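Local coordinates for avidin-related protein 2 (Gallus gallus, PDB 1WBI) that binds biotin as a member of the avidin family, each chain folding into a beta barrel within an assembly of four, at residues V69-F73 and S74-S78. Residues are numbered along the deposited sequence; the frame is centred on the assembly and turned at random.
With BTN (biotin), chain I; SO4 (sulfate ion), chain T.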
loop_
_atom_site.group_PDB
_atom_site.type_symbol
_atom_site.label_atom_id
_atom_site.label_comp_id
_atom_site.label_asym_id
_atom_site.label_seq_id
_atom_site.Cartn_x
_atom_site.Cartn_y
_atom_site.Cartn_z
ATOM N N VAL A 69 9.045 -1.608 -13.748
ATOM C CA VAL A 69 9.065 -0.789 -14.963
ATOM C C VAL A 69 9.886 0.462 -14.739
ATOM O O VAL A 69 9.618 1.271 -13.861
ATOM C CB VAL A 69 7.641 -0.388 -15.379
ATOM C CG1 VAL A 69 7.648 0.391 -16.698
ATOM C CG2 VAL A 69 6.723 -1.570 -15.441
ATOM N N HIS A 70 10.878 0.642 -15.594
ATOM C CA HIS A 70 11.737 1.847 -15.614
ATOM C C HIS A 70 11.156 2.784 -16.649
ATOM O O HIS A 70 11.293 2.529 -17.850
ATOM C CB HIS A 70 13.198 1.446 -15.980
ATOM C CG HIS A 70 14.074 2.601 -16.367
ATOM N ND1 HIS A 70 13.919 3.305 -17.546
ATOM C CD2 HIS A 70 15.108 3.185 -15.710
ATOM C CE1 HIS A 70 14.837 4.258 -17.601
ATOM N NE2 HIS A 70 15.588 4.193 -16.517
ATOM N N TRP A 71 10.457 3.808 -16.185
ATOM C CA TRP A 71 9.771 4.716 -17.109
ATOM C C TRP A 71 10.818 5.502 -17.893
ATOM O O TRP A 71 11.688 6.142 -17.321
ATOM C CB TRP A 71 8.809 5.621 -16.367
ATOM C CG TRP A 71 7.759 4.817 -15.634
ATOM C CD1 TRP A 71 7.635 4.661 -14.280
ATOM C CD2 TRP A 71 6.754 3.989 -16.214
ATOM N NE1 TRP A 71 6.600 3.839 -13.981
ATOM C CE2 TRP A 71 6.031 3.398 -15.154
ATOM C CE3 TRP A 71 6.337 3.731 -17.530
ATOM C CZ2 TRP A 71 4.961 2.560 -15.368
ATOM C CZ3 TRP A 71 5.283 2.888 -17.746
ATOM C CH2 TRP A 71 4.592 2.304 -16.665
ATOM N N ASN A 72 10.701 5.476 -19.229
ATOM C CA ASN A 72 11.721 6.128 -20.085
ATOM C C ASN A 72 11.424 7.586 -20.348
ATOM O O ASN A 72 12.204 8.256 -21.041
ATOM C CB ASN A 72 11.839 5.401 -21.438
ATOM C CG ASN A 72 12.766 4.263 -21.421
ATOM O OD1 ASN A 72 13.330 3.873 -20.375
ATOM N ND2 ASN A 72 12.888 3.605 -22.575
ATOM N N PHE A 73 10.349 8.115 -19.790
ATOM C CA PHE A 73 9.899 9.487 -20.033
ATOM C C PHE A 73 9.751 10.341 -18.752
ATOM O O PHE A 73 9.249 11.452 -18.791
ATOM C CB PHE A 73 8.614 9.474 -20.840
ATOM C CG PHE A 73 7.484 8.725 -20.166
ATOM C CD1 PHE A 73 6.606 9.392 -19.342
ATOM C CD2 PHE A 73 7.292 7.361 -20.411
ATOM C CE1 PHE A 73 5.582 8.702 -18.713
ATOM C CE2 PHE A 73 6.255 6.713 -19.810
ATOM C CZ PHE A 73 5.417 7.385 -18.969
ATOM N N SER A 74 10.104 9.758 -17.588
ATOM C CA SER A 74 10.097 10.479 -16.339
ATOM C C SER A 74 11.170 9.872 -15.466
ATOM O O SER A 74 11.794 8.872 -15.845
ATOM C CB SER A 74 8.746 10.381 -15.641
ATOM O OG SER A 74 8.517 9.076 -15.119
ATOM N N GLU A 75 11.323 10.462 -14.284
ATOM C CA GLU A 75 12.243 9.910 -13.272
ATOM C C GLU A 75 11.678 8.837 -12.355
ATOM O O GLU A 75 12.387 8.323 -11.458
ATOM C CB GLU A 75 12.814 11.034 -12.447
ATOM C CG GLU A 75 13.747 11.937 -13.286
ATOM C CD GLU A 75 14.960 11.218 -13.877
ATOM O OE1 GLU A 75 15.493 10.195 -13.365
ATOM O OE2 GLU A 75 15.395 11.710 -14.947
ATOM N N SER A 76 10.450 8.463 -12.609
ATOM C CA SER A 76 9.704 7.484 -11.806
ATOM C C SER A 76 10.085 6.022 -12.101
ATOM O O SER A 76 10.597 5.699 -13.184
ATOM C CB SER A 76 8.192 7.657 -12.102
ATOM O OG SER A 76 7.323 6.764 -11.392
ATOM N N THR A 77 9.800 5.131 -11.122
ATOM C CA THR A 77 9.840 3.703 -11.341
ATOM C C THR A 77 8.576 3.124 -10.720
ATOM O O THR A 77 8.134 3.630 -9.675
ATOM C CB THR A 77 11.046 3.096 -10.615
ATOM O OG1 THR A 77 12.264 3.732 -11.102
ATOM C CG2 THR A 77 11.131 1.610 -10.812
ATOM N N SER A 78 8.009 2.124 -11.355
ATOM C CA SER A 78 6.888 1.371 -10.765
ATOM C C SER A 78 7.261 -0.090 -10.574
ATOM O O SER A 78 8.063 -0.612 -11.308
ATOM C CB SER A 78 5.647 1.436 -11.632
ATOM O OG SER A 78 5.134 2.776 -11.652
HETATM C C11 BTN I . 4.760 8.345 -14.903
HETATM O O11 BTN I . 5.738 9.151 -14.834
HETATM O O12 BTN I . 3.613 8.752 -14.568
HETATM C C10 BTN I . 5.055 6.959 -15.376
HETATM C C9 BTN I . 3.828 6.143 -15.699
HETATM C C8 BTN I . 3.153 5.545 -14.446
HETATM C C7 BTN I . 1.978 4.653 -14.869
HETATM C C2 BTN I . 1.267 3.886 -13.710
HETATM S S1 BTN I . 2.155 2.511 -13.108
HETATM C C6 BTN I . 0.706 2.013 -12.157
HETATM C C5 BTN I . -0.492 2.288 -13.054
HETATM N N1 BTN I . -0.784 1.157 -13.878
HETATM C C3 BTN I . -0.613 1.488 -15.160
HETATM O O3 BTN I . -0.827 0.627 -16.157
HETATM N N2 BTN I . -0.179 2.696 -15.310
HETATM C C4 BTN I . -0.129 3.386 -14.053
HETATM S S SO4 T . 17.970 7.031 -17.105
HETATM O O1 SO4 T . 19.296 7.533 -16.793
HETATM O O2 SO4 T . 16.916 7.859 -16.492
HETATM O O3 SO4 T . 17.682 6.932 -18.558
HETATM O O4 SO4 T . 17.859 5.682 -16.493
#
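The biotin pocket of this barrel is lined at its mouth by the turn of the hairpin formed by strands 64-70 and 77-86, in which the indole of Trp71 meets Ser78 across the turn. Trp71 NE1 donates to Ser78 OG at 3.0 Å, with the hydroxyl almost exactly in the ring plane and the N-H pointing well at it (157°). This bond restrains the rotation of the indole, which presents one face to the ligand: BTN C9 sits 3.5 Å above the ring plane, over its centre. Val69 CG1 packs on the opposite face, offset toward the rim, so the indole is sandwiched between valine and the biotin tail. Along the pyrrole edge, Ser76 O lies 3.3 Å from Trp71 CD1.

Beyond the turn the two strands pair as in the antiparallel barrel of the avidins, Val69 and Ser78 forming a hydrogen-bonded pair through Val69 N to Ser78 O and Ser78 N to Val69 O. At the turn, Ser74 OG stands between its own backbone N and carbonyl carbon (chi1 71°), from where it accepts from Ser76 N at 3.2 Å in an ST turn and donates to the biotin carboxylate, 2.8 Å from BTN O11. The Phe73 ring touches the valeryl chain obliquely, its CZ 3.6 Å from BTN C10. Ser78 OG also approaches the thioether, 3.3 Å from BTN S1. At the interface with the second subunit, His57 of that subunit stacks on the His70 ring and bonds through NE2 to Trp71 O.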